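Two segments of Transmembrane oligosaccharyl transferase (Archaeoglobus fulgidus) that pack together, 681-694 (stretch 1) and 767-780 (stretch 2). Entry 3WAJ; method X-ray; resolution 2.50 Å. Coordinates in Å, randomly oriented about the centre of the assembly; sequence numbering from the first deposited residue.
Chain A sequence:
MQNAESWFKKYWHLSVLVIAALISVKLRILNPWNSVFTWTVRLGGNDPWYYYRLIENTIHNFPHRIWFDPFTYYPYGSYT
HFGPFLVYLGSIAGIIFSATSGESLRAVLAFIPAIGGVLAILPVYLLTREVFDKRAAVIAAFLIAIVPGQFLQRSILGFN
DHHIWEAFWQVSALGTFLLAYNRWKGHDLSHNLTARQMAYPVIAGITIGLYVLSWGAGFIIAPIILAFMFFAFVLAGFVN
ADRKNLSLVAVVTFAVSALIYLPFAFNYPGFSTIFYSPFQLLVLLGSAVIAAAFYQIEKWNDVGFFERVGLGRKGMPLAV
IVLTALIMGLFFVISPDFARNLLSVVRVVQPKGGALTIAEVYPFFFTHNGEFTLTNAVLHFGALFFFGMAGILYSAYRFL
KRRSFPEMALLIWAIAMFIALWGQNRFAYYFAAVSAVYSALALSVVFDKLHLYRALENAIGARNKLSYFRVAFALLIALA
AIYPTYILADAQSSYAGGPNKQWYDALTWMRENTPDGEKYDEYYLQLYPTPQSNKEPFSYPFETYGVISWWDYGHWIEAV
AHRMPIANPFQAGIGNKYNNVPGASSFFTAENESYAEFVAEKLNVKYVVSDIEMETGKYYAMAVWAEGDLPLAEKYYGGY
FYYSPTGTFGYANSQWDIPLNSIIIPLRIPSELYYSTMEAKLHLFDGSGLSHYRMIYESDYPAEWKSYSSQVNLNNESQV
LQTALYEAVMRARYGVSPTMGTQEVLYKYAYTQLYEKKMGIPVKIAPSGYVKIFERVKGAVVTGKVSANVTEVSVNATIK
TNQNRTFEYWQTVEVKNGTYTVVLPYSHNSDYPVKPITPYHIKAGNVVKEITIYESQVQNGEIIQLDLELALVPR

Stretch 1 (681-694) KLHLFDGSGLSHYR
Stretch 2, residues 767-780: PSGYVKIFERVKGA

Two salt bridges anchor the contact. Lys-772, its chain leaving the strand toward stretch 1 with chi angles m, t, t, t, places NZ 2.4 Å from Asp-686 OD1, a very short bond, and 2.8 Å from His-683 O. A long, flexible amine suits this place because it can answer a carboxylate and a backbone carbonyl together, each as donor. Asp-686 (chi1 m) sits at phi/psi 59/27 in the type I' turn Phe-685 to Ser-688 that comes after the helical residues of stretch 1. In the second, Arg-694 (p, t, t, t) reaches Glu-775 (t, t) edge-on: OE1 accepts from NH2 at 2.6 Å and from NE at 2.8 Å.

These two residues are also backbone partners. Residues 693-694 run antiparallel to strand 771-776, with Arg-694 opposite Glu-775 as the hydrogen-bonded pair (Arg-694 N to Glu-775 O 3.2 Å, Glu-775 N to Arg-694 O 2.9 Å; CA-CA 5.5 Å), their side chains sharing one face. Tyr-693 and Arg-776, the non-hydrogen-bonded pair with CA atoms 4.7 Å apart, share the other. Val-777 N to His-692 O, 2.8 Å, extends the ladder. His-692 (chi1 m, chi2 -72°) turns its ring edge to stretch 2, where ND1 donates to Val-777 O at 3.3 Å and weakly to Lys-778 O at 2.7 Å.

His-683 (chi1 t, chi2 108°) lies under Lys-772 CE, 3.9 Å from CE to the ring centroid; a water bonds to its NE2 (2.9 Å) and donates to Gly-769 O (2.8 Å).

Packing centres on buried Phe-774 (chi1 m, chi2 -100°), whose flat ring receives Leu-682 CD2 over one face, 3.5 Å from CD2 to the centroid. Gly-687, phi/psi 87/9, suits its turn: a CB would jam against the preceding carbonyl and approach Phe-774 CE1. Together the stretches bury 833 Å².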

# COMPACT_ATOMS: atom_id res chain seq x y z
N LYS A 681 24.39 -9.67 -4.25
CA LYS A 681 25.30 -9.59 -5.40
C LYS A 681 25.01 -8.34 -6.21
O LYS A 681 25.91 -7.71 -6.74
CB LYS A 681 25.14 -10.83 -6.28
CG LYS A 681 25.75 -12.09 -5.68
CD LYS A 681 25.42 -13.31 -6.52
CE LYS A 681 26.10 -14.57 -5.98
NZ LYS A 681 25.80 -15.72 -6.85
N LEU A 682 23.74 -7.99 -6.31
CA LEU A 682 23.31 -6.82 -7.06
C LEU A 682 23.57 -5.52 -6.29
O LEU A 682 24.32 -4.65 -6.74
CB LEU A 682 21.82 -6.94 -7.43
CG LEU A 682 21.54 -7.91 -8.58
CD1 LEU A 682 20.03 -8.22 -8.71
CD2 LEU A 682 22.09 -7.35 -9.89
N HIS A 683 22.98 -5.39 -5.12
CA HIS A 683 23.05 -4.11 -4.45
C HIS A 683 24.34 -3.94 -3.67
O HIS A 683 24.88 -2.83 -3.63
CB HIS A 683 21.84 -3.84 -3.57
CG HIS A 683 21.52 -2.39 -3.44
ND1 HIS A 683 20.44 -1.80 -4.06
CD2 HIS A 683 22.17 -1.39 -2.79
CE1 HIS A 683 20.43 -0.51 -3.79
NE2 HIS A 683 21.47 -0.23 -3.02
N LEU A 684 24.84 -5.01 -3.05
CA LEU A 684 26.01 -4.87 -2.18
C LEU A 684 27.30 -4.97 -2.99
O LEU A 684 28.18 -4.13 -2.85
CB LEU A 684 26.00 -5.87 -1.03
CG LEU A 684 26.98 -5.59 0.12
CD1 LEU A 684 26.29 -5.65 1.46
CD2 LEU A 684 28.19 -6.53 0.09
N PHE A 685 27.39 -5.96 -3.87
CA PHE A 685 28.58 -6.13 -4.70
C PHE A 685 28.48 -5.42 -6.06
O PHE A 685 29.37 -5.58 -6.90
CB PHE A 685 28.89 -7.63 -4.90
CG PHE A 685 29.17 -8.37 -3.61
CD1 PHE A 685 30.41 -8.26 -2.98
CD2 PHE A 685 28.21 -9.16 -3.03
CE1 PHE A 685 30.67 -8.94 -1.80
CE2 PHE A 685 28.46 -9.84 -1.85
CZ PHE A 685 29.69 -9.73 -1.24
N ASP A 686 27.42 -4.64 -6.27
CA ASP A 686 27.25 -3.86 -7.50
C ASP A 686 27.23 -4.74 -8.73
O ASP A 686 27.60 -4.33 -9.83
CB ASP A 686 28.33 -2.75 -7.59
CG ASP A 686 28.14 -1.65 -6.54
OD1 ASP A 686 26.98 -1.22 -6.34
OD2 ASP A 686 29.14 -1.27 -5.87
N GLY A 687 26.80 -5.98 -8.53
CA GLY A 687 26.65 -6.92 -9.62
C GLY A 687 27.91 -7.68 -9.93
O GLY A 687 27.97 -8.40 -10.92
N SER A 688 28.93 -7.54 -9.08
CA SER A 688 30.19 -8.23 -9.33
C SER A 688 30.02 -9.75 -9.21
O SER A 688 29.35 -10.24 -8.29
CB SER A 688 31.26 -7.75 -8.34
OG SER A 688 32.55 -8.20 -8.71
N GLY A 689 30.61 -10.50 -10.13
CA GLY A 689 30.51 -11.96 -10.09
C GLY A 689 29.50 -12.52 -11.06
O GLY A 689 29.66 -13.65 -11.53
N LEU A 690 28.47 -11.73 -11.37
CA LEU A 690 27.36 -12.14 -12.23
C LEU A 690 27.68 -12.07 -13.73
O LEU A 690 28.42 -11.18 -14.18
CB LEU A 690 26.13 -11.27 -11.94
CG LEU A 690 25.61 -11.32 -10.52
CD1 LEU A 690 24.58 -10.20 -10.31
CD2 LEU A 690 24.97 -12.68 -10.27
N SER A 691 27.11 -12.99 -14.50
CA SER A 691 27.40 -13.12 -15.93
C SER A 691 26.42 -12.38 -16.82
O SER A 691 26.79 -11.92 -17.91
CB SER A 691 27.41 -14.59 -16.33
OG SER A 691 28.56 -15.23 -15.83
N HIS A 692 25.18 -12.28 -16.36
CA HIS A 692 24.05 -11.85 -17.18
C HIS A 692 23.41 -10.55 -16.71
O HIS A 692 22.30 -10.22 -17.12
CB HIS A 692 22.99 -12.96 -17.20
CG HIS A 692 23.50 -14.26 -17.72
ND1 HIS A 692 23.78 -14.47 -19.06
CD2 HIS A 692 23.80 -15.42 -17.09
CE1 HIS A 692 24.22 -15.70 -19.23
NE2 HIS A 692 24.24 -16.30 -18.05
N TYR A 693 24.11 -9.81 -15.85
CA TYR A 693 23.57 -8.55 -15.34
C TYR A 693 24.67 -7.50 -15.33
O TYR A 693 25.81 -7.82 -15.01
CB TYR A 693 23.00 -8.73 -13.92
CG TYR A 693 21.88 -9.73 -13.91
CD1 TYR A 693 20.57 -9.32 -13.97
CD2 TYR A 693 22.14 -11.09 -13.90
CE1 TYR A 693 19.54 -10.23 -14.00
CE2 TYR A 693 21.11 -12.03 -13.94
CZ TYR A 693 19.82 -11.59 -13.98
OH TYR A 693 18.79 -12.50 -14.01
N ARG A 694 24.33 -6.27 -15.68
CA ARG A 694 25.29 -5.15 -15.63
C ARG A 694 24.55 -3.97 -15.02
O ARG A 694 23.33 -3.84 -15.21
CB ARG A 694 25.82 -4.79 -17.03
CG ARG A 694 24.73 -4.56 -18.10
CD ARG A 694 25.33 -4.07 -19.39
NE ARG A 694 24.35 -3.82 -20.45
CZ ARG A 694 24.66 -3.48 -21.70
NH1 ARG A 694 25.92 -3.37 -22.06
NH2 ARG A 694 23.71 -3.27 -22.59
N PRO A 767 29.54 3.78 0.86
CA PRO A 767 28.11 3.76 0.56
C PRO A 767 27.92 3.76 -0.96
O PRO A 767 28.91 3.71 -1.69
CB PRO A 767 27.60 5.06 1.18
CG PRO A 767 28.76 6.01 1.08
CD PRO A 767 30.01 5.12 1.26
N SER A 768 26.68 3.82 -1.44
CA SER A 768 26.39 3.69 -2.86
C SER A 768 24.99 4.26 -3.10
O SER A 768 24.32 4.70 -2.15
CB SER A 768 26.42 2.22 -3.27
OG SER A 768 25.28 1.54 -2.74
N GLY A 769 24.55 4.25 -4.36
CA GLY A 769 23.27 4.84 -4.69
C GLY A 769 22.11 4.13 -4.00
O GLY A 769 22.07 2.88 -3.91
N TYR A 770 21.16 4.94 -3.53
CA TYR A 770 19.91 4.44 -2.93
C TYR A 770 19.19 3.48 -3.88
O TYR A 770 18.74 2.41 -3.48
CB TYR A 770 19.00 5.62 -2.60
CG TYR A 770 17.87 5.33 -1.64
CD1 TYR A 770 17.86 5.90 -0.37
CD2 TYR A 770 16.79 4.53 -2.00
CE1 TYR A 770 16.82 5.66 0.51
CE2 TYR A 770 15.74 4.29 -1.11
CZ TYR A 770 15.77 4.86 0.14
OH TYR A 770 14.76 4.63 1.03
N VAL A 771 19.08 3.90 -5.14
CA VAL A 771 18.42 3.08 -6.16
C VAL A 771 19.41 2.69 -7.24
O VAL A 771 20.17 3.54 -7.71
CB VAL A 771 17.24 3.84 -6.81
CG1 VAL A 771 16.51 2.92 -7.80
CG2 VAL A 771 16.28 4.33 -5.75
N LYS A 772 19.42 1.42 -7.62
CA LYS A 772 20.28 0.93 -8.69
C LYS A 772 19.47 0.18 -9.74
O LYS A 772 18.56 -0.57 -9.40
CB LYS A 772 21.40 0.04 -8.14
CG LYS A 772 22.41 0.79 -7.30
CD LYS A 772 23.34 -0.20 -6.62
CE LYS A 772 24.03 0.43 -5.43
NZ LYS A 772 25.16 -0.43 -5.01
N ILE A 773 19.81 0.39 -11.01
CA ILE A 773 19.14 -0.31 -12.10
C ILE A 773 20.13 -1.20 -12.85
O ILE A 773 21.22 -0.78 -13.22
CB ILE A 773 18.53 0.69 -13.09
CG1 ILE A 773 17.53 1.58 -12.37
CG2 ILE A 773 17.86 -0.00 -14.26
CD1 ILE A 773 16.97 2.70 -13.25
N PHE A 774 19.75 -2.45 -13.08
CA PHE A 774 20.57 -3.37 -13.83
C PHE A 774 19.83 -3.84 -15.09
O PHE A 774 18.60 -3.89 -15.12
CB PHE A 774 20.93 -4.57 -12.97
CG PHE A 774 21.68 -4.21 -11.71
CD1 PHE A 774 23.06 -4.34 -11.65
CD2 PHE A 774 21.00 -3.73 -10.59
CE1 PHE A 774 23.77 -4.00 -10.49
CE2 PHE A 774 21.70 -3.39 -9.42
CZ PHE A 774 23.09 -3.53 -9.37
N GLU A 775 20.59 -4.21 -16.12
CA GLU A 775 20.02 -4.80 -17.32
C GLU A 775 20.37 -6.27 -17.39
O GLU A 775 21.54 -6.66 -17.23
CB GLU A 775 20.55 -4.11 -18.59
CG GLU A 775 19.88 -4.63 -19.86
CD GLU A 775 20.47 -4.04 -21.13
OE1 GLU A 775 21.60 -3.50 -21.08
OE2 GLU A 775 19.80 -4.14 -22.19
N ARG A 776 19.36 -7.10 -17.63
CA ARG A 776 19.60 -8.51 -17.87
C ARG A 776 20.03 -8.68 -19.33
O ARG A 776 19.43 -8.12 -20.25
CB ARG A 776 18.37 -9.36 -17.55
CG ARG A 776 18.55 -10.83 -17.85
CD ARG A 776 17.46 -11.70 -17.21
NE ARG A 776 17.67 -13.08 -17.63
CZ ARG A 776 16.95 -13.70 -18.56
NH1 ARG A 776 15.93 -13.08 -19.13
NH2 ARG A 776 17.25 -14.95 -18.90
N VAL A 777 21.07 -9.48 -19.54
CA VAL A 777 21.82 -9.45 -20.77
C VAL A 777 22.33 -10.86 -21.06
O VAL A 777 22.63 -11.61 -20.13
CB VAL A 777 22.99 -8.45 -20.58
CG1 VAL A 777 24.33 -9.08 -20.87
CG2 VAL A 777 22.77 -7.18 -21.37
N LYS A 778 22.41 -11.24 -22.34
CA LYS A 778 22.95 -12.55 -22.70
C LYS A 778 24.39 -12.69 -22.23
O LYS A 778 24.72 -13.62 -21.50
CB LYS A 778 22.87 -12.79 -24.21
CG LYS A 778 21.67 -13.60 -24.66
CD LYS A 778 21.42 -13.46 -26.16
CE LYS A 778 20.21 -14.27 -26.59
NZ LYS A 778 19.11 -14.17 -25.58
N GLY A 779 25.24 -11.76 -22.66
CA GLY A 779 26.64 -11.72 -22.26
C GLY A 779 27.55 -12.28 -23.34
O GLY A 779 27.23 -13.30 -23.96
N ALA A 780 28.69 -11.62 -23.57
CA ALA A 780 29.68 -12.08 -24.55
C ALA A 780 30.41 -13.30 -24.02
O ALA A 780 31.00 -13.25 -22.93
CB ALA A 780 30.67 -10.98 -24.88
O HOH W 1 22.62 1.80 -1.37